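Local coordinates for putative sugar binding protein (Bacteroides vulgatus ATCC 8482, PDB 3KEZ) that probably binds sugars at the bacterial outer membrane as a calcium-containing member of the SusD family involved in nutrient capture, at residues T15-L20 and D100-D105; S87-C92 and A121-A126; Y111-K116 and T181-G186; E172-L177 and T200-V205; G186-G191 and A247-P252. One frame throughout, in Å; residues are numbered along the deposited sequence.

Contact 1 (T15-L20 and D100-D105); sequences TSINVL and DKLSID
The lead-in to helix 20-34 lies here against the connection between helices 80-96 and 109-134, two irregular segments meeting at the surface of the helical N-terminal part of the chain. Leu102 carries the contact. Its CG stands anti to the carbonyl carbon (chi1 -65°) and its chain continues extended, so that both methyls reach across to the backbone of 15-20. CD2 comes down on the carbonyl of Asn18, 3.3 Å from its O, while CD1 lies over the peptide that follows, 3.8 Å from Val19 C. The same CD1 also meets two side chains, Ile17 CG2 at 4.0 Å and Leu20 CD2 at 4.0 Å; Ile17 crosses Leu102 at about a right angle, Leu20 obliquely. A branched leucine suits this place because one methyl can rest on the main chain while the other joins an apolar cluster. SusD-family proteins are built on a TPR-like scaffold of packed helices, and the cluster lies at its margin: Ile17 also touches Ile23 and Leu94, and Leu20 reaches Tyr111 and Leu115. Ile104 extends the apolar strip along the chain. With CG1 in the crowded position between the backbone N and carbonyl carbon (chi1 63°), its CG2 branch is the one that meets Leu20, at 4.0 Å from Leu20 CG. The approach to helix 20-34 is tied separately, by Asp22, whose OD2 accepts hydrogen bonds from the backbone N atoms of Asn18 and Val19.

Contact 2 (S87-C92 and A121-A126); sequences SIIQNC and AIRGMA
Ala121 opens its segment by turning its methyl away from helix 80-96, to pack on Leu177 and Ser180 of helix 166-183. One residue on, Ile122 points at the partner helix. With CG1 anti to the carbonyl carbon (chi1 -69°), its CG2 is anti to the backbone N and presses on Ile88 CG2 at 3.4 Å, tighter than usual for two carbons, where the two isoleucines cross at about a right angle. The same methyl lies 3.5 Å from Cys92 SG, so it is in contact with both the Ile88 branch and the sulfur. Helices 80-96 and 109-134 form an antiparallel alpha-helical hairpin, in keeping with the TPR-like architecture of the family: the short axes run at 153° to each other and approach to 9.0 Å, consistent with the small side chains of Cys92 and Ala126 at the interface. Arg123 contributes its aliphatic root, CB lying 4.0 Å from Cys92 CB and CG running across Ile89 CG2. The chain then bends at its third torsion (chi3 69°) and delivers the guanidinium elsewhere: NE forms a salt bridge with Asp176 and NH1 a hydrogen bond with Asn93, so that the charge of this buried residue is met by polar partners. Met125, present as selenomethionine, faces other neighbours, Met34 and Tyr40. Ala126 turns back to helix 80-96 and sets its CB 3.7 Å from Ile89 CG1 and 4.1 Å from Ile88 CG2, a single methyl being enough to fill the place between two bulky isoleucines.

Contact 3 (Y111-K116 and T181-G186); sequences YKNDLK and TELLSG
Residues 111-116 form regular helix, whereas 181-186 leave a weakly bonded last turn and straighten out; the backbones come very near, with CA of Asp114 only 4.2 Å from CA of Leu184. Where the chain departs from the helix, Asp114 grips it. With CG anti to the backbone N (chi1 179°), its carboxylate swings over so that OD1 receives the N-H of Ser185 at 2.7 Å. The bond is nearly straight, 169°, and uses the anti lone pair of OD1. Gln118 holds OD2, which helps to fix the carboxylate's rotation. The Ser185 hydroxyl has its own task, accepting from Asp187 N in an ST turn. Leu183 fills the other half of the interface: its CB sits 3.4 Å from Asn113 O, Leu183 CD2 lies 3.9 Å from Asn113 CG, and CD1 lies against the extended methylenes of Lys116, 3.8 Å from Lys116 CD. Lysine suits that spot because its stem is apolar while NZ goes on to a salt bridge with Asp100. Helix 109-134 thus packs against the C-terminal end of helix 166-183 and the chain leaving it, Leu184 reaches Ala198 of helix 195-209, and Ser185 pairs by backbone with Arg195 at that helix's start.

Contact 4 (E172-L177 and T200-V205); sequences EIISDL and TLLSRV
Leu177 and Val205 are the side chains round which the two helices fit, meeting obliquely with Leu177 CD1 3.9 Å from Val205 CG2. Leu177 has CG anti to its carbonyl carbon; the Leu177 and Leu201 side chains cross at about a right angle, Leu177 CD1 3.9 Å from Leu201 CG. Closer to the backbone, Leu177 CB faces Leu202 CB at 4.1 Å, Leu202 CG being anti to its backbone N (chi1 176°). Val205 sets its beta-branch against two isoleucines. CG1, anti to the backbone N, touches Ile173 CG2 and Ile174 CG1, each at 3.8 Å and each side chain crossing obliquely. Ile174 CG1 then lies 4.2 Å from Leu202 CD1, the two chains at about a right angle. The helices are antiparallel, with axes at 156° and 10.1 Å apart, a spacing filled by isoleucine and leucine of 172-177 against leucine and valine of 200-205. Polar residues of the segments look elsewhere: Glu172 pairs with Lys152 and Arg204 with Glu339 of helix 337-350. Cohesion across the interface therefore comes from dispersion and the exclusion of water, and the fit probably depends on how the branched side chains match in shape, while charge pairs join the same helices to other parts of the chain.

Contact 5 (G186-G191 and A247-P252); sequences GDFNKG and ASASNP
Phe188 lays one ring face on the peptide joining Ser248 to Ala249. CE2 is 3.6 Å from Ser248 C and CD2 is 3.5 Å from Ala249 N, both partners offset toward the rim of the ring. Beside this, Ala249 CB is 4.0 Å from Phe188 CB, and Pro252 CB approaches Phe188 CD1 obliquely at 3.8 Å. Alanine and proline serve here because they let the broad ring settle close to the main chain. The ring is sent across by its first torsion, with CG anti to the backbone N (chi1 -176°). Two residues on, Lys190 supplies the polar link. Its chain bends at chi2 (71°) and brings NZ to Ala247 O, 3.0 Å away, in the carbonyl plane and on a lone pair. That bond is secondary to charge pairing, for NZ also makes salt bridges with Glu258 and Asp246, so the ammonium is held by three acceptors. Its side chain lies about 5 Å from that of Asn331, a calcium ligand, and about 8 Å from the calcium ion itself; the positive charge so near the metal is probably offset by Glu258 and Asp246. Within 247-252 the backbone folds back, Ser248 N donating to Asn251 O at 3.2 Å. Tyr231 packs on both Phe188 and Pro252, and the contact joins the connection between helices 166-183 and 195-209 to the loop leading from helix 239-242 into strand 255-259.

In the fold
Contacts 1 to 4 all belong to the N-terminal helical part of the chain. Contacts 2 and 4, with centres 13 Å apart, are bound by the salt bridge from Arg123 NE to Asp176 OD2 (2.8 Å) and by Met125 CB against Leu201 CD2 (3.5 Å). Contacts 2 and 3 touch along helix 109-134, and contacts 3 and 4 follow each other on helix 166-183. Asp100, in segment 100-105, makes a salt bridge to Lys116 of contact 3, OD2 to NZ 2.9 Å, whereas contact 1 stays about 7 Å (nearest atoms) from contact 2. Contact 5 shares Gly186 with contact 3 and is the one near the calcium ion; contacts 1 to 4 lie away from that site.

Contact 1 (T15-L20 and D100-D105)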
# COMPACT_ATOMS: atom_id res chain seq x y z
N THR A 15 -34.05 -3.49 -8.24
CA THR A 15 -32.61 -3.36 -8.21
C THR A 15 -32.10 -3.33 -6.76
O THR A 15 -32.88 -3.34 -5.80
CB THR A 15 -32.13 -2.09 -8.97
OG1 THR A 15 -32.60 -0.92 -8.30
CG2 THR A 15 -32.62 -2.09 -10.43
N SER A 16 -30.78 -3.27 -6.60
CA SER A 16 -30.17 -3.46 -5.28
C SER A 16 -30.02 -2.19 -4.43
O SER A 16 -29.79 -2.31 -3.24
CB SER A 16 -28.84 -4.16 -5.43
OG SER A 16 -27.97 -3.36 -6.16
N ILE A 17 -30.12 -1.00 -5.01
CA ILE A 17 -29.98 0.22 -4.22
C ILE A 17 -31.29 1.00 -4.30
O ILE A 17 -31.71 1.42 -5.37
CB ILE A 17 -28.79 1.09 -4.72
CG1 ILE A 17 -27.50 0.25 -4.81
CG2 ILE A 17 -28.57 2.33 -3.83
CD1 ILE A 17 -26.88 -0.12 -3.52
N ASN A 18 -31.96 1.12 -3.16
CA ASN A 18 -33.17 1.87 -3.02
C ASN A 18 -33.09 2.95 -1.94
O ASN A 18 -33.74 3.98 -2.05
CB ASN A 18 -34.30 0.91 -2.68
CG ASN A 18 -34.67 0.02 -3.85
OD1 ASN A 18 -34.76 -1.20 -3.71
ND2 ASN A 18 -34.89 0.62 -5.01
N VAL A 19 -32.32 2.71 -0.88
CA VAL A 19 -32.21 3.63 0.25
C VAL A 19 -30.74 3.72 0.64
O VAL A 19 -29.93 2.89 0.22
CB VAL A 19 -33.05 3.12 1.44
CG1 VAL A 19 -34.52 3.13 1.10
CG2 VAL A 19 -32.66 1.68 1.82
N LEU A 20 -30.39 4.72 1.44
CA LEU A 20 -28.99 4.93 1.81
C LEU A 20 -28.33 3.72 2.45
O LEU A 20 -27.16 3.43 2.21
CB LEU A 20 -28.84 6.12 2.77
CG LEU A 20 -28.37 7.47 2.21
CD1 LEU A 20 -27.86 8.30 3.35
CD2 LEU A 20 -27.27 7.32 1.15
N ASP A 100 -26.26 9.21 -6.10
CA ASP A 100 -26.75 10.58 -6.35
C ASP A 100 -28.23 10.62 -6.74
O ASP A 100 -28.84 11.66 -6.74
CB ASP A 100 -25.91 11.27 -7.42
CG ASP A 100 -24.47 11.52 -6.98
OD1 ASP A 100 -24.24 11.73 -5.76
OD2 ASP A 100 -23.58 11.54 -7.85
N LYS A 101 -28.80 9.47 -7.06
CA LYS A 101 -30.20 9.38 -7.43
C LYS A 101 -31.09 9.26 -6.21
O LYS A 101 -32.29 9.50 -6.31
CB LYS A 101 -30.43 8.18 -8.33
CG LYS A 101 -29.63 8.24 -9.64
CD LYS A 101 -29.73 6.93 -10.41
CE LYS A 101 -29.14 7.05 -11.81
NZ LYS A 101 -29.78 6.09 -12.76
N LEU A 102 -30.51 8.89 -5.06
CA LEU A 102 -31.31 8.62 -3.87
C LEU A 102 -31.78 9.96 -3.31
O LEU A 102 -30.97 10.83 -3.10
CB LEU A 102 -30.48 7.86 -2.82
CG LEU A 102 -30.01 6.44 -3.15
CD1 LEU A 102 -29.11 5.83 -2.03
CD2 LEU A 102 -31.23 5.56 -3.41
N SER A 103 -33.07 10.15 -3.11
CA SER A 103 -33.50 11.36 -2.40
C SER A 103 -33.33 11.13 -0.88
O SER A 103 -33.67 10.08 -0.34
CB SER A 103 -34.91 11.81 -2.78
OG SER A 103 -35.90 10.97 -2.24
N ILE A 104 -32.73 12.11 -0.22
CA ILE A 104 -32.35 12.00 1.17
C ILE A 104 -32.80 13.28 1.88
O ILE A 104 -33.21 14.24 1.22
CB ILE A 104 -30.81 11.79 1.32
CG1 ILE A 104 -30.03 13.00 0.79
CG2 ILE A 104 -30.36 10.52 0.56
CD1 ILE A 104 -28.54 12.87 1.01
N ASP A 105 -32.72 13.29 3.20
CA ASP A 105 -33.01 14.49 3.99
C ASP A 105 -31.80 15.41 3.98
O ASP A 105 -30.67 14.95 3.86
CB ASP A 105 -33.32 14.11 5.43
CG ASP A 105 -34.46 13.10 5.53
OD1 ASP A 105 -35.41 13.22 4.72
OD2 ASP A 105 -34.40 12.21 6.41

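Contact 2 (S87-C92 and A121-A126)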
# COMPACT_ATOMS: atom_id res chain seq x y z
N SER A 87 -13.57 -6.92 -8.50
CA SER A 87 -14.75 -7.09 -7.64
C SER A 87 -15.07 -5.83 -6.83
O SER A 87 -16.21 -5.34 -6.82
CB SER A 87 -14.53 -8.26 -6.70
OG SER A 87 -15.64 -8.43 -5.87
N ILE A 88 -14.06 -5.33 -6.13
CA ILE A 88 -14.13 -4.09 -5.39
C ILE A 88 -14.60 -2.91 -6.28
O ILE A 88 -15.57 -2.19 -5.95
CB ILE A 88 -12.76 -3.78 -4.71
CG1 ILE A 88 -12.48 -4.77 -3.58
CG2 ILE A 88 -12.70 -2.32 -4.26
CD1 ILE A 88 -11.01 -4.84 -3.20
N ILE A 89 -13.92 -2.71 -7.40
CA ILE A 89 -14.33 -1.66 -8.37
C ILE A 89 -15.80 -1.82 -8.82
O ILE A 89 -16.55 -0.85 -8.88
CB ILE A 89 -13.38 -1.62 -9.64
CG1 ILE A 89 -11.96 -1.19 -9.21
CG2 ILE A 89 -14.03 -0.78 -10.75
CD1 ILE A 89 -10.82 -1.34 -10.32
N GLN A 90 -16.23 -3.03 -9.15
CA GLN A 90 -17.65 -3.23 -9.55
C GLN A 90 -18.63 -2.74 -8.48
O GLN A 90 -19.62 -2.11 -8.80
CB GLN A 90 -17.97 -4.69 -9.86
CG GLN A 90 -17.55 -5.19 -11.19
CD GLN A 90 -18.32 -4.57 -12.33
OE1 GLN A 90 -19.50 -4.88 -12.55
NE2 GLN A 90 -17.66 -3.70 -13.07
N ASN A 91 -18.35 -3.03 -7.21
CA ASN A 91 -19.25 -2.57 -6.13
C ASN A 91 -19.17 -1.07 -5.84
O ASN A 91 -20.18 -0.44 -5.42
CB ASN A 91 -19.03 -3.44 -4.87
CG ASN A 91 -19.63 -4.84 -5.05
OD1 ASN A 91 -20.84 -5.00 -5.03
ND2 ASN A 91 -18.78 -5.83 -5.29
N CYS A 92 -17.99 -0.50 -6.05
CA CYS A 92 -17.85 0.95 -6.01
C CYS A 92 -18.71 1.58 -7.10
O CYS A 92 -19.40 2.54 -6.83
CB CYS A 92 -16.41 1.39 -6.21
SG CYS A 92 -15.29 0.97 -4.81
N ALA A 121 -12.73 6.96 -3.26
CA ALA A 121 -11.39 6.68 -2.78
C ALA A 121 -10.96 5.23 -2.99
O ALA A 121 -9.87 4.96 -3.48
CB ALA A 121 -11.25 7.10 -1.30
N ILE A 122 -11.86 4.31 -2.68
CA ILE A 122 -11.64 2.90 -2.85
C ILE A 122 -11.46 2.55 -4.33
O ILE A 122 -10.55 1.84 -4.65
CB ILE A 122 -12.76 2.06 -2.19
CG1 ILE A 122 -12.64 2.20 -0.67
CG2 ILE A 122 -12.65 0.57 -2.51
CD1 ILE A 122 -13.87 1.73 0.14
N ARG A 123 -12.29 3.09 -5.22
CA ARG A 123 -12.11 2.82 -6.65
C ARG A 123 -10.75 3.31 -7.14
O ARG A 123 -10.12 2.64 -7.95
CB ARG A 123 -13.23 3.41 -7.50
CG ARG A 123 -13.20 2.92 -8.96
CD ARG A 123 -14.50 3.29 -9.67
NE ARG A 123 -14.61 4.73 -9.87
CZ ARG A 123 -15.65 5.36 -10.42
NH1 ARG A 123 -16.72 4.68 -10.84
NH2 ARG A 123 -15.61 6.69 -10.56
N GLY A 124 -10.33 4.50 -6.69
CA GLY A 124 -9.02 5.05 -7.04
C GLY A 124 -7.87 4.17 -6.53
O GLY A 124 -6.92 3.90 -7.27
N MSE A 125 -7.96 3.76 -5.27
CA MSE A 125 -7.01 2.84 -4.68
C MSE A 125 -6.93 1.56 -5.46
O MSE A 125 -5.82 1.07 -5.77
CB MSE A 125 -7.38 2.54 -3.22
CG MSE A 125 -6.42 1.62 -2.53
SE MSE A 125 -7.15 1.14 -0.78
CE MSE A 125 -7.40 2.94 -0.05
N ALA A 126 -8.08 0.98 -5.75
CA ALA A 126 -8.09 -0.34 -6.40
C ALA A 126 -7.52 -0.25 -7.82
O ALA A 126 -6.74 -1.13 -8.25
CB ALA A 126 -9.50 -0.95 -6.40

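Contact 3 (Y111-K116 and T181-G186)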
# COMPACT_ATOMS: atom_id res chain seq x y z
N TYR A 111 -23.39 12.76 5.48
CA TYR A 111 -23.26 11.33 5.61
C TYR A 111 -23.25 10.71 4.22
O TYR A 111 -22.36 9.92 3.90
CB TYR A 111 -24.43 10.79 6.47
CG TYR A 111 -24.51 9.28 6.50
CD1 TYR A 111 -23.52 8.53 7.09
CD2 TYR A 111 -25.57 8.62 5.91
CE1 TYR A 111 -23.59 7.14 7.10
CE2 TYR A 111 -25.64 7.26 5.90
CZ TYR A 111 -24.65 6.52 6.50
OH TYR A 111 -24.74 5.15 6.49
N LYS A 112 -24.21 11.08 3.38
CA LYS A 112 -24.22 10.59 2.00
C LYS A 112 -22.96 11.02 1.25
O LYS A 112 -22.39 10.22 0.52
CB LYS A 112 -25.49 11.03 1.26
CG LYS A 112 -25.51 10.81 -0.26
CD LYS A 112 -25.18 12.11 -0.98
CE LYS A 112 -24.85 11.92 -2.42
NZ LYS A 112 -24.90 13.25 -3.13
N ASN A 113 -22.53 12.27 1.41
CA ASN A 113 -21.30 12.68 0.75
C ASN A 113 -20.11 11.81 1.15
O ASN A 113 -19.29 11.44 0.30
CB ASN A 113 -21.02 14.17 0.94
CG ASN A 113 -21.91 15.02 0.04
OD1 ASN A 113 -22.41 14.53 -0.98
ND2 ASN A 113 -22.14 16.25 0.44
N ASP A 114 -20.02 11.46 2.42
CA ASP A 114 -18.90 10.62 2.88
C ASP A 114 -18.96 9.20 2.31
O ASP A 114 -17.93 8.65 1.89
CB ASP A 114 -18.87 10.55 4.40
CG ASP A 114 -17.76 9.68 4.91
OD1 ASP A 114 -16.60 10.14 4.91
OD2 ASP A 114 -18.07 8.54 5.29
N LEU A 115 -20.16 8.62 2.27
CA LEU A 115 -20.33 7.30 1.67
C LEU A 115 -19.87 7.34 0.21
O LEU A 115 -19.16 6.45 -0.25
CB LEU A 115 -21.78 6.84 1.76
CG LEU A 115 -22.46 6.55 3.12
CD1 LEU A 115 -23.85 5.99 2.86
CD2 LEU A 115 -21.63 5.57 3.92
N LYS A 116 -20.32 8.34 -0.54
CA LYS A 116 -19.89 8.48 -1.93
C LYS A 116 -18.37 8.66 -2.00
O LYS A 116 -17.71 8.09 -2.87
CB LYS A 116 -20.62 9.65 -2.59
CG LYS A 116 -20.22 9.98 -4.04
CD LYS A 116 -21.03 11.22 -4.57
CE LYS A 116 -20.49 11.68 -5.93
NZ LYS A 116 -21.29 12.78 -6.53
N THR A 181 -11.56 13.50 -1.74
CA THR A 181 -11.00 14.40 -0.69
C THR A 181 -11.92 15.59 -0.40
O THR A 181 -11.81 16.23 0.63
CB THR A 181 -9.63 14.98 -1.04
OG1 THR A 181 -9.73 15.79 -2.21
CG2 THR A 181 -8.57 13.88 -1.25
N GLU A 182 -12.83 15.86 -1.33
CA GLU A 182 -13.78 16.92 -1.20
C GLU A 182 -15.11 16.44 -0.60
O GLU A 182 -15.95 17.26 -0.25
CB GLU A 182 -14.04 17.51 -2.57
CG GLU A 182 -12.84 18.20 -3.22
CD GLU A 182 -12.96 18.29 -4.76
OE1 GLU A 182 -14.02 17.96 -5.32
OE2 GLU A 182 -11.97 18.68 -5.41
N LEU A 183 -15.30 15.12 -0.54
CA LEU A 183 -16.55 14.52 -0.11
C LEU A 183 -16.46 13.79 1.24
O LEU A 183 -17.39 13.83 2.05
CB LEU A 183 -17.04 13.57 -1.20
CG LEU A 183 -17.58 14.18 -2.50
CD1 LEU A 183 -17.92 13.09 -3.47
CD2 LEU A 183 -18.77 15.06 -2.24
N LEU A 184 -15.34 13.10 1.46
CA LEU A 184 -15.11 12.34 2.67
C LEU A 184 -15.07 13.20 3.91
O LEU A 184 -14.55 14.33 3.91
CB LEU A 184 -13.77 11.61 2.58
CG LEU A 184 -13.67 10.39 1.70
CD1 LEU A 184 -12.23 10.16 1.26
CD2 LEU A 184 -14.23 9.20 2.45
N SER A 185 -15.57 12.66 5.01
CA SER A 185 -15.41 13.32 6.31
C SER A 185 -13.96 13.20 6.78
O SER A 185 -13.30 12.21 6.45
CB SER A 185 -16.29 12.64 7.34
OG SER A 185 -16.00 13.17 8.62
N GLY A 186 -13.47 14.21 7.52
CA GLY A 186 -12.21 14.13 8.28
C GLY A 186 -12.25 13.47 9.66
O GLY A 186 -11.23 13.35 10.34

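Contact 4 (E172-L177 and T200-V205)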
# COMPACT_ATOMS: atom_id res chain seq x y z
N GLU A 172 -8.04 8.60 -14.21
CA GLU A 172 -9.21 8.09 -13.45
C GLU A 172 -8.91 7.99 -11.96
O GLU A 172 -9.76 8.36 -11.13
CB GLU A 172 -9.66 6.72 -13.99
CG GLU A 172 -10.25 6.72 -15.37
CD GLU A 172 -11.27 7.84 -15.62
OE1 GLU A 172 -12.18 8.06 -14.79
OE2 GLU A 172 -11.12 8.54 -16.63
N ILE A 173 -7.71 7.50 -11.64
CA ILE A 173 -7.25 7.33 -10.26
C ILE A 173 -7.27 8.69 -9.58
O ILE A 173 -7.88 8.85 -8.52
CB ILE A 173 -5.84 6.71 -10.15
CG1 ILE A 173 -5.87 5.26 -10.66
CG2 ILE A 173 -5.35 6.78 -8.66
CD1 ILE A 173 -4.50 4.66 -11.16
N ILE A 174 -6.64 9.68 -10.20
CA ILE A 174 -6.51 11.02 -9.61
C ILE A 174 -7.89 11.69 -9.53
O ILE A 174 -8.24 12.31 -8.51
CB ILE A 174 -5.48 11.86 -10.43
CG1 ILE A 174 -4.06 11.30 -10.19
CG2 ILE A 174 -5.50 13.34 -10.06
CD1 ILE A 174 -2.97 11.87 -11.16
N SER A 175 -8.70 11.55 -10.58
CA SER A 175 -10.04 12.12 -10.53
C SER A 175 -10.87 11.56 -9.38
O SER A 175 -11.50 12.34 -8.67
CB SER A 175 -10.79 11.91 -11.84
OG SER A 175 -12.11 12.35 -11.71
N ASP A 176 -10.87 10.24 -9.20
CA ASP A 176 -11.63 9.62 -8.11
C ASP A 176 -11.12 10.10 -6.76
O ASP A 176 -11.88 10.57 -5.92
CB ASP A 176 -11.52 8.08 -8.18
CG ASP A 176 -12.38 7.46 -9.28
OD1 ASP A 176 -13.18 8.20 -9.92
OD2 ASP A 176 -12.28 6.21 -9.48
N LEU A 177 -9.81 10.03 -6.58
CA LEU A 177 -9.24 10.39 -5.27
C LEU A 177 -9.41 11.86 -4.95
O LEU A 177 -9.76 12.22 -3.82
CB LEU A 177 -7.78 9.93 -5.14
CG LEU A 177 -7.53 8.47 -4.79
CD1 LEU A 177 -6.06 8.03 -5.10
CD2 LEU A 177 -7.90 8.16 -3.30
N THR A 200 -3.51 11.33 1.62
CA THR A 200 -2.19 10.71 1.69
C THR A 200 -1.97 9.80 0.50
O THR A 200 -0.94 9.90 -0.16
CB THR A 200 -2.00 9.95 3.00
OG1 THR A 200 -2.14 10.85 4.09
CG2 THR A 200 -0.65 9.29 3.08
N LEU A 201 -2.95 8.97 0.16
CA LEU A 201 -2.83 8.06 -1.02
C LEU A 201 -2.69 8.92 -2.27
O LEU A 201 -1.81 8.68 -3.08
CB LEU A 201 -4.02 7.12 -1.17
CG LEU A 201 -4.04 6.11 -2.31
CD1 LEU A 201 -2.71 5.35 -2.37
CD2 LEU A 201 -5.23 5.14 -2.18
N LEU A 202 -3.50 9.97 -2.37
CA LEU A 202 -3.47 10.81 -3.57
C LEU A 202 -2.07 11.45 -3.72
O LEU A 202 -1.55 11.50 -4.83
CB LEU A 202 -4.58 11.87 -3.56
CG LEU A 202 -4.56 12.85 -4.74
CD1 LEU A 202 -4.41 12.10 -6.10
CD2 LEU A 202 -5.79 13.72 -4.73
N SER A 203 -1.46 11.87 -2.61
CA SER A 203 -0.09 12.37 -2.63
C SER A 203 0.90 11.35 -3.16
O SER A 203 1.80 11.69 -3.90
CB SER A 203 0.37 12.95 -1.25
OG SER A 203 0.75 11.95 -0.32
N ARG A 204 0.73 10.10 -2.77
CA ARG A 204 1.56 9.03 -3.31
C ARG A 204 1.35 8.90 -4.81
O ARG A 204 2.32 8.79 -5.59
CB ARG A 204 1.23 7.68 -2.60
CG ARG A 204 2.23 6.56 -2.98
CD ARG A 204 1.66 5.20 -2.71
NE ARG A 204 1.24 5.03 -1.35
CZ ARG A 204 0.48 4.02 -0.93
NH1 ARG A 204 0.04 3.11 -1.78
NH2 ARG A 204 0.13 3.91 0.33
N VAL A 205 0.09 8.92 -5.24
CA VAL A 205 -0.22 8.74 -6.65
C VAL A 205 0.43 9.88 -7.46
O VAL A 205 1.08 9.62 -8.45
CB VAL A 205 -1.71 8.66 -6.92
CG1 VAL A 205 -1.98 8.61 -8.46
CG2 VAL A 205 -2.34 7.42 -6.24

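Contact 5 (G186-G191 and A247-P252)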
# COMPACT_ATOMS: atom_id res chain seq x y z
N GLY A 186 -13.47 14.21 7.52
CA GLY A 186 -12.21 14.13 8.28
C GLY A 186 -12.25 13.47 9.66
O GLY A 186 -11.23 13.35 10.34
N ASP A 187 -13.44 13.05 10.10
CA ASP A 187 -13.58 12.35 11.37
C ASP A 187 -12.85 11.01 11.37
O ASP A 187 -12.70 10.35 10.33
CB ASP A 187 -15.05 12.10 11.71
CG ASP A 187 -15.83 13.39 11.91
OD1 ASP A 187 -15.23 14.47 11.89
OD2 ASP A 187 -17.04 13.31 12.08
N PHE A 188 -12.36 10.63 12.55
CA PHE A 188 -11.89 9.26 12.78
C PHE A 188 -12.98 8.26 12.38
O PHE A 188 -14.16 8.45 12.66
CB PHE A 188 -11.50 9.07 14.25
CG PHE A 188 -10.93 7.73 14.55
CD1 PHE A 188 -9.59 7.50 14.38
CD2 PHE A 188 -11.75 6.71 15.00
CE1 PHE A 188 -9.06 6.27 14.67
CE2 PHE A 188 -11.24 5.45 15.28
CZ PHE A 188 -9.89 5.22 15.12
N ASN A 189 -12.60 7.22 11.67
CA ASN A 189 -13.57 6.26 11.13
C ASN A 189 -12.90 4.91 11.01
O ASN A 189 -12.25 4.58 10.01
CB ASN A 189 -14.13 6.73 9.80
CG ASN A 189 -15.45 6.07 9.45
OD1 ASN A 189 -15.97 5.22 10.20
ND2 ASN A 189 -15.99 6.43 8.28
N LYS A 190 -13.09 4.14 12.07
CA LYS A 190 -12.32 2.94 12.36
C LYS A 190 -12.54 1.91 11.29
O LYS A 190 -13.68 1.48 11.05
CB LYS A 190 -12.85 2.36 13.69
CG LYS A 190 -12.22 1.09 14.14
CD LYS A 190 -10.82 1.31 14.59
CE LYS A 190 -10.28 0.06 15.26
NZ LYS A 190 -8.92 0.35 15.79
N GLY A 191 -11.46 1.47 10.65
CA GLY A 191 -11.59 0.46 9.60
C GLY A 191 -12.19 0.99 8.30
O GLY A 191 -12.46 0.20 7.39
N ALA A 247 -6.89 1.65 18.10
CA ALA A 247 -7.06 3.09 18.02
C ALA A 247 -8.55 3.47 18.09
O ALA A 247 -9.40 2.69 17.67
CB ALA A 247 -6.39 3.64 16.72
N SER A 248 -8.84 4.63 18.65
CA SER A 248 -10.19 5.17 18.70
C SER A 248 -10.15 6.68 18.47
O SER A 248 -9.07 7.28 18.40
CB SER A 248 -10.79 4.90 20.10
OG SER A 248 -10.13 5.69 21.07
N ALA A 249 -11.33 7.30 18.39
CA ALA A 249 -11.43 8.73 18.10
C ALA A 249 -10.66 9.54 19.13
O ALA A 249 -9.98 10.49 18.76
CB ALA A 249 -12.92 9.20 18.04
N SER A 250 -10.75 9.15 20.40
CA SER A 250 -9.99 9.80 21.48
C SER A 250 -8.50 9.50 21.46
O SER A 250 -7.72 10.28 21.98
CB SER A 250 -10.57 9.45 22.88
OG SER A 250 -10.53 8.04 23.12
N ASN A 251 -8.09 8.37 20.89
CA ASN A 251 -6.65 8.06 20.71
C ASN A 251 -6.37 7.50 19.35
O ASN A 251 -6.20 6.31 19.23
CB ASN A 251 -6.22 7.01 21.71
CG ASN A 251 -6.48 7.44 23.07
OD1 ASN A 251 -5.98 8.49 23.48
ND2 ASN A 251 -7.30 6.68 23.81
N PRO A 252 -6.34 8.35 18.32
CA PRO A 252 -6.26 7.78 16.95
C PRO A 252 -4.94 7.16 16.56
O PRO A 252 -4.88 6.42 15.56
CB PRO A 252 -6.52 8.96 16.04
CG PRO A 252 -6.87 10.09 16.86
CD PRO A 252 -6.70 9.78 18.32